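Local coordinates for protein EmGH1 (Erythrobacter marinus, PDB 5Z87) that probably hydrolyses beta-glucosidic bonds at the non-reducing ends of short sugars, as glycoside hydrolase family 3 beta-glucosidases do, at residues 427-432 with 572-577; 564-569 with 587-592. One frame throughout, in Å; residues are numbered along the deposited sequence.

Interaction 1 (427-432 with 572-577); sequences LPLQSS and GKTTVA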
ATOM      1  N   LEU A 427      28.515 -11.569 -22.755  1.00 29.56           N
ATOM      2  CA  LEU A 427      29.055 -10.244 -23.025  1.00 30.86           C
ATOM      3  C   LEU A 427      30.433 -10.076 -22.396  1.00 22.81           C
ATOM      4  O   LEU A 427      30.733 -10.673 -21.361  1.00 27.72           O
ATOM      5  CB  LEU A 427      28.117  -9.158 -22.489  1.00 33.41           C
ATOM      6  CG  LEU A 427      26.735  -9.164 -23.132  1.00 32.70           C
ATOM      7  CD1 LEU A 427      25.854  -8.116 -22.481  1.00 27.20           C
ATOM      8  CD2 LEU A 427      26.852  -8.933 -24.643  1.00 30.82           C
ATOM      9  N   PRO A 428      31.318  -9.278 -23.005  1.00 27.90           N
ATOM     10  CA  PRO A 428      31.111  -8.538 -24.253  1.00 25.20           C
ATOM     11  C   PRO A 428      31.197  -9.398 -25.514  1.00 36.52           C
ATOM     12  O   PRO A 428      32.009 -10.321 -25.594  1.00 37.16           O
ATOM     13  CB  PRO A 428      32.253  -7.532 -24.235  1.00 27.71           C
ATOM     14  CG  PRO A 428      33.340  -8.238 -23.503  1.00 27.73           C
ATOM     15  CD  PRO A 428      32.640  -9.006 -22.419  1.00 21.05           C
ATOM     16  N   LEU A 429      30.352  -9.086 -26.492  1.00 35.44           N
ATOM     17  CA  LEU A 429      30.561  -9.549 -27.851  1.00 31.94           C
ATOM     18  C   LEU A 429      31.950  -9.138 -28.350  1.00 37.79           C
ATOM     19  O   LEU A 429      32.550  -8.171 -27.876  1.00 38.60           O
ATOM     20  CB  LEU A 429      29.493  -8.963 -28.766  1.00 31.74           C
ATOM     21  CG  LEU A 429      28.048  -9.081 -28.293  1.00 36.17           C
ATOM     22  CD1 LEU A 429      27.116  -8.475 -29.331  1.00 31.07           C
ATOM     23  CD2 LEU A 429      27.691 -10.530 -28.025  1.00 23.97           C
ATOM     24  N   GLN A 430      32.471  -9.889 -29.315  1.00 35.87           N
ATOM     25  CA  GLN A 430      33.739  -9.549 -29.957  1.00 49.46           C
ATOM     26  C   GLN A 430      33.454  -9.054 -31.369  1.00 39.51           C
ATOM     27  O   GLN A 430      32.880  -9.791 -32.177  1.00 37.69           O
ATOM     28  CB  GLN A 430      34.690 -10.745 -29.970  1.00 51.56           C
ATOM     29  CG  GLN A 430      35.533 -10.846 -28.706  1.00 58.46           C
ATOM     30  CD  GLN A 430      36.086 -12.240 -28.472  1.00 80.88           C
ATOM     31  OE1 GLN A 430      35.563 -13.228 -28.999  1.00 75.84           O
ATOM     32  NE2 GLN A 430      37.145 -12.330 -27.664  1.00 67.53           N
ATOM     33  N   SER A 431      33.837  -7.802 -31.658  1.00 42.75           N
ATOM     34  CA  SER A 431      33.448  -7.190 -32.931  1.00 42.78           C
ATOM     35  C   SER A 431      34.045  -7.940 -34.116  1.00 52.71           C
ATOM     36  O   SER A 431      33.348  -8.210 -35.102  1.00 49.94           O
ATOM     37  CB  SER A 431      33.859  -5.717 -32.972  1.00 39.58           C
ATOM     38  OG  SER A 431      35.190  -5.530 -32.527  1.00 50.55           O
ATOM     39  N   SER A 432      35.327  -8.307 -34.031  1.00 44.58           N
ATOM     40  CA  SER A 432      35.956  -9.032 -35.128  1.00 53.53           C
ATOM     41  C   SER A 432      35.333 -10.408 -35.352  1.00 47.99           C
ATOM     42  O   SER A 432      35.448 -10.953 -36.455  1.00 56.23           O
ATOM     43  CB  SER A 432      37.459  -9.162 -34.874  1.00 41.75           C
ATOM     44  OG  SER A 432      37.706  -9.943 -33.721  1.00 48.67           O
ATOM     45  N   GLY A 572      18.748 -20.654 -30.612  1.00 32.04           N
ATOM     46  CA  GLY A 572      20.047 -21.094 -30.151  1.00 32.39           C
ATOM     47  C   GLY A 572      21.224 -20.242 -30.571  1.00 36.31           C
ATOM     48  O   GLY A 572      22.371 -20.665 -30.381  1.00 38.14           O
ATOM     49  N   LYS A 573      20.993 -19.060 -31.132  1.00 37.19           N
ATOM     50  CA  LYS A 573      22.091 -18.164 -31.455  1.00 33.29           C
ATOM     51  C   LYS A 573      22.511 -17.360 -30.225  1.00 36.96           C
ATOM     52  O   LYS A 573      21.847 -17.364 -29.186  1.00 36.09           O
ATOM     53  CB  LYS A 573      21.697 -17.227 -32.594  1.00 36.17           C
ATOM     54  CG  LYS A 573      21.527 -17.927 -33.934  1.00 38.28           C
ATOM     55  CD  LYS A 573      20.151 -17.658 -34.521  1.00 46.18           C
ATOM     56  CE  LYS A 573      19.911 -18.492 -35.778  1.00 48.37           C
ATOM     57  NZ  LYS A 573      21.028 -18.348 -36.753  1.00 42.16           N
ATOM     58  N   THR A 574      23.647 -16.672 -30.348  1.00 37.36           N
ATOM     59  CA  THR A 574      24.068 -15.706 -29.341  1.00 35.38           C
ATOM     60  C   THR A 574      23.030 -14.593 -29.235  1.00 43.23           C
ATOM     61  O   THR A 574      22.835 -13.828 -30.187  1.00 38.06           O
ATOM     62  CB  THR A 574      25.440 -15.139 -29.699  1.00 33.59           C
ATOM     63  OG1 THR A 574      26.328 -16.222 -29.980  1.00 44.67           O
ATOM     64  CG2 THR A 574      26.015 -14.318 -28.552  1.00 35.61           C
ATOM     65  N   THR A 575      22.348 -14.506 -28.092  1.00 39.41           N
ATOM     66  CA  THR A 575      21.236 -13.581 -27.913  1.00 37.72           C
ATOM     67  C   THR A 575      21.416 -12.785 -26.627  1.00 40.47           C
ATOM     68  O   THR A 575      21.652 -13.360 -25.563  1.00 47.17           O
ATOM     69  CB  THR A 575      19.897 -14.327 -27.885  1.00 39.40           C
ATOM     70  OG1 THR A 575      19.762 -15.109 -29.076  1.00 38.60           O
ATOM     71  CG2 THR A 575      18.729 -13.347 -27.812  1.00 37.01           C
ATOM     72  N   VAL A 576      21.306 -11.459 -26.732  1.00 40.94           N
ATOM     73  CA  VAL A 576      21.306 -10.569 -25.582  1.00 31.62           C
ATOM     74  C   VAL A 576      20.106  -9.639 -25.684  1.00 31.72           C
ATOM     75  O   VAL A 576      19.586  -9.364 -26.767  1.00 28.72           O
ATOM     76  CB  VAL A 576      22.603  -9.750 -25.470  1.00 26.15           C
ATOM     77  CG1 VAL A 576      23.800 -10.678 -25.476  1.00 39.98           C
ATOM     78  CG2 VAL A 576      22.695  -8.770 -26.611  1.00 31.38           C
ATOM     79  N   ALA A 577      19.671  -9.145 -24.534  1.00 28.67           N
ATOM     80  CA  ALA A 577      18.549  -8.224 -24.473  1.00 28.78           C
ATOM     81  C   ALA A 577      19.001  -6.894 -23.876  1.00 27.84           C
ATOM     82  O   ALA A 577      19.817  -6.860 -22.941  1.00 26.10           O
ATOM     83  CB  ALA A 577      17.383  -8.829 -23.668  1.00 24.57           C
TER
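The ammonium nitrogen NZ of Lys573 is held by the carbonyl oxygens of Gln523 and Cys525, and weakly by that of Ala522, around the point where helix 508-522 ends. The long lysine chain reaches these carbonyls from just before strand 574-580, whose Val576 and Thr574 receive Leu427 and Leu429 from the loop 427-432. The closest approach joins the end of one leucine to one valine methyl: Leu427 CD2 lies 3.6 Å from Val576 CG1, the two side chains meeting tip to tip. Leu427 CG sits beside its own backbone N (chi1 -62°), which swings the branched end, CG with its methyls, toward the strand although the CB bond does not aim at it, and CG comes within 4.0 Å of Val576 CG1. A beta-branched valine suits the strand, while the leucine has the length to bridge backbones whose CA atoms are 8.2 Å apart at Leu427 and Val576. One step further, Leu429 and Thr574 pass alongside, each pointing the other way, with Leu429 CD2 4.2 Å from Thr574 CG2. Threonine serves at this edge because it offers a methyl to the leucine and keeps a hydroxyl on its other branch. The contact is made by apolar side-chain atoms alone, with no hydrogen bond across it. The cis peptide between Leu427 and Pro428 bends the loop, and Asn422 OD1 accepts a hydrogen bond from Leu427 N. A loop laid with its leucines over one face of an inner strand that runs parallel to both its neighbours is in keeping with the alpha/beta sandwich of the family 3 C-terminal domain.

Interaction 2 (564-569 with 587-592); sequences LAEALL and PLVLAE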
ATOM      1  N   LEU A 564       7.934 -12.757 -28.375  1.00 27.78           N
ATOM      2  CA  LEU A 564       9.007 -12.499 -29.331  1.00 23.20           C
ATOM      3  C   LEU A 564      10.348 -12.979 -28.795  1.00 35.38           C
ATOM      4  O   LEU A 564      11.138 -13.589 -29.529  1.00 34.12           O
ATOM      5  CB  LEU A 564       9.070 -11.005 -29.661  1.00 27.22           C
ATOM      6  CG  LEU A 564      10.345 -10.505 -30.351  1.00 28.77           C
ATOM      7  CD1 LEU A 564      10.438 -11.016 -31.807  1.00 18.88           C
ATOM      8  CD2 LEU A 564      10.434  -8.979 -30.291  1.00 24.00           C
ATOM      9  N   ALA A 565      10.619 -12.719 -27.512  1.00 32.66           N
ATOM     10  CA  ALA A 565      11.918 -13.062 -26.950  1.00 28.36           C
ATOM     11  C   ALA A 565      12.129 -14.567 -26.928  1.00 27.47           C
ATOM     12  O   ALA A 565      13.203 -15.056 -27.300  1.00 29.86           O
ATOM     13  CB  ALA A 565      12.051 -12.484 -25.546  1.00 23.51           C
ATOM     14  N   GLU A 566      11.118 -15.318 -26.492  1.00 25.01           N
ATOM     15  CA  GLU A 566      11.261 -16.768 -26.463  1.00 36.05           C
ATOM     16  C   GLU A 566      11.371 -17.354 -27.871  1.00 35.63           C
ATOM     17  O   GLU A 566      12.087 -18.345 -28.071  1.00 33.32           O
ATOM     18  CB  GLU A 566      10.093 -17.389 -25.698  1.00 34.80           C
ATOM     19  CG  GLU A 566       9.944 -16.830 -24.292  1.00 32.75           C
ATOM     20  CD  GLU A 566       8.927 -17.591 -23.473  1.00 42.32           C
ATOM     21  OE1 GLU A 566       7.743 -17.166 -23.427  1.00 44.18           O
ATOM     22  OE2 GLU A 566       9.316 -18.622 -22.885  1.00 39.73           O
ATOM     23  N   ALA A 567      10.695 -16.750 -28.857  1.00 35.76           N
ATOM     24  CA  ALA A 567      10.795 -17.246 -30.227  1.00 32.00           C
ATOM     25  C   ALA A 567      12.214 -17.114 -30.752  1.00 35.29           C
ATOM     26  O   ALA A 567      12.715 -18.015 -31.432  1.00 42.17           O
ATOM     27  CB  ALA A 567       9.820 -16.507 -31.141  1.00 21.64           C
ATOM     28  N   LEU A 568      12.882 -16.003 -30.440  1.00 35.99           N
ATOM     29  CA  LEU A 568      14.251 -15.794 -30.906  1.00 29.85           C
ATOM     30  C   LEU A 568      15.242 -16.631 -30.112  1.00 37.10           C
ATOM     31  O   LEU A 568      16.231 -17.132 -30.669  1.00 29.16           O
ATOM     32  CB  LEU A 568      14.619 -14.308 -30.817  1.00 23.71           C
ATOM     33  CG  LEU A 568      13.808 -13.383 -31.737  1.00 33.00           C
ATOM     34  CD1 LEU A 568      14.110 -11.905 -31.475  1.00 22.17           C
ATOM     35  CD2 LEU A 568      14.063 -13.728 -33.217  1.00 27.49           C
ATOM     36  N   LEU A 569      14.994 -16.785 -28.809  1.00 31.66           N
ATOM     37  CA  LEU A 569      15.914 -17.547 -27.979  1.00 30.90           C
ATOM     38  C   LEU A 569      15.939 -19.013 -28.389  1.00 25.51           C
ATOM     39  O   LEU A 569      16.994 -19.656 -28.333  1.00 37.17           O
ATOM     40  CB  LEU A 569      15.528 -17.387 -26.503  1.00 34.29           C
ATOM     41  CG  LEU A 569      15.892 -16.030 -25.884  1.00 32.52           C
ATOM     42  CD1 LEU A 569      15.164 -15.800 -24.570  1.00 30.98           C
ATOM     43  CD2 LEU A 569      17.381 -15.902 -25.694  1.00 30.27           C
ATOM     44  N   PRO A 587      10.905  -8.165 -15.495  1.00 18.91           N
ATOM     45  CA  PRO A 587      10.839  -9.030 -16.685  1.00 22.81           C
ATOM     46  C   PRO A 587      11.266 -10.460 -16.337  1.00 22.76           C
ATOM     47  O   PRO A 587      12.374 -10.920 -16.626  1.00 21.59           O
ATOM     48  CB  PRO A 587      11.808  -8.335 -17.644  1.00 14.87           C
ATOM     49  CG  PRO A 587      12.897  -7.790 -16.687  1.00 16.62           C
ATOM     50  CD  PRO A 587      12.246  -7.576 -15.330  1.00 19.87           C
ATOM     51  N   LEU A 588      10.340 -11.175 -15.688  1.00 18.37           N
ATOM     52  CA  LEU A 588      10.625 -12.499 -15.147  1.00 20.89           C
ATOM     53  C   LEU A 588      10.969 -13.484 -16.251  1.00 24.22           C
ATOM     54  O   LEU A 588      11.979 -14.197 -16.175  1.00 23.89           O
ATOM     55  CB  LEU A 588       9.414 -13.020 -14.377  1.00 26.10           C
ATOM     56  CG  LEU A 588       9.266 -12.810 -12.884  1.00 36.05           C
ATOM     57  CD1 LEU A 588       8.096 -13.668 -12.413  1.00 30.50           C
ATOM     58  CD2 LEU A 588      10.552 -13.191 -12.173  1.00 32.78           C
ATOM     59  N   VAL A 589      10.113 -13.555 -17.271  1.00 21.26           N
ATOM     60  CA  VAL A 589      10.341 -14.469 -18.385  1.00 28.13           C
ATOM     61  C   VAL A 589      11.708 -14.217 -19.002  1.00 27.09           C
ATOM     62  O   VAL A 589      12.519 -15.140 -19.154  1.00 28.08           O
ATOM     63  CB  VAL A 589       9.200 -14.340 -19.410  1.00 26.71           C
ATOM     64  CG1 VAL A 589       9.524 -15.101 -20.685  1.00 25.85           C
ATOM     65  CG2 VAL A 589       7.903 -14.857 -18.783  1.00 18.17           C
ATOM     66  N   LEU A 590      12.007 -12.949 -19.299  1.00 22.57           N
ATOM     67  CA  LEU A 590      13.312 -12.608 -19.855  1.00 18.50           C
ATOM     68  C   LEU A 590      14.440 -12.947 -18.887  1.00 24.27           C
ATOM     69  O   LEU A 590      15.497 -13.441 -19.299  1.00 21.91           O
ATOM     70  CB  LEU A 590      13.340 -11.130 -20.224  1.00 19.81           C
ATOM     71  CG  LEU A 590      14.488 -10.663 -21.115  1.00 29.65           C
ATOM     72  CD1 LEU A 590      14.332 -11.255 -22.521  1.00 21.47           C
ATOM     73  CD2 LEU A 590      14.539  -9.121 -21.149  1.00 18.16           C
ATOM     74  N   ALA A 591      14.245 -12.685 -17.595  1.00 23.10           N
ATOM     75  CA  ALA A 591      15.313 -12.983 -16.646  1.00 25.65           C
ATOM     76  C   ALA A 591      15.561 -14.487 -16.545  1.00 23.00           C
ATOM     77  O   ALA A 591      16.706 -14.918 -16.371  1.00 24.24           O
ATOM     78  CB  ALA A 591      14.990 -12.383 -15.269  1.00 26.74           C
ATOM     79  N   GLU A 592      14.516 -15.296 -16.692  1.00 18.81           N
ATOM     80  CA  GLU A 592      14.700 -16.742 -16.636  1.00 29.42           C
ATOM     81  C   GLU A 592      15.357 -17.288 -17.913  1.00 34.01           C
ATOM     82  O   GLU A 592      16.173 -18.213 -17.845  1.00 28.45           O
ATOM     83  CB  GLU A 592      13.353 -17.415 -16.381  1.00 30.31           C
ATOM     84  CG  GLU A 592      13.383 -18.933 -16.360  1.00 47.26           C
ATOM     85  CD  GLU A 592      12.005 -19.529 -16.132  1.00 63.99           C
ATOM     86  OE1 GLU A 592      11.321 -19.095 -15.177  1.00 79.43           O
ATOM     87  OE2 GLU A 592      11.599 -20.416 -16.914  1.00 69.20           O
TER
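Ala565 and Leu590 bring together two helices, 561-569 and 588-593, that lie on the same face of the alpha/beta sandwich and belong to successive beta-alpha-beta crossovers on either side of strand 574-580. Ala565 CB is 4.0 Å from Leu590 CD1, and the small alanine lets the helix backbones approach to a CA separation of 7.2 Å between these residues. Leu590 directs CG away from its own backbone N (chi1 -166°), which carries its branched end inward, where it also packs on Ala577 and Leu579 of the strand beneath. Toward the solvent side Glu566 and Val589 cross at about a right angle. The Glu566 chain reaches across to the neighbouring helix with its carboxylate, and the aliphatic CG lies 4.0 Å from Val589 CG1. Glutamate suits this exposed place because CG and the face of its carboxylate can lie on a valine methyl while the group remains at the surface. The carboxylates of Glu566 and Glu592 remain 6.6 Å apart between their OE2 atoms, a like-charge pair that would be expected to repel only mildly. Pro587 occupies the N-cap position, and Glu556 OE2 accepts a hydrogen bond from Val589 N in the first turn. Val589 CG1, placed opposite its backbone N (chi1 170°), sits over the flat face of the Glu566 carboxylate, 3.8 Å from CD.

Overall arrangement
Along the chain the segments alternate: 427-432, 564-569, 572-577, then 587-592, so strand 574-580 of interaction 1 is flanked in sequence by the two helices of interaction 2. The contact centres are 16 Å apart within the C-terminal family 3 domain. They use the two faces of one mixed sheet: the loop lies over one, while the helix pair lies on the other. The strand residues facing the helices, Thr575 and Ala577, join them, Thr575 CG2 packing 3.6 Å from Leu569 CD2 and Ala577 CB 3.8 Å from Leu590 CD2. Both contacts thus build the layered body of this domain, away from the ligand pocket and from the magnesium site at Asp713 and Ile715.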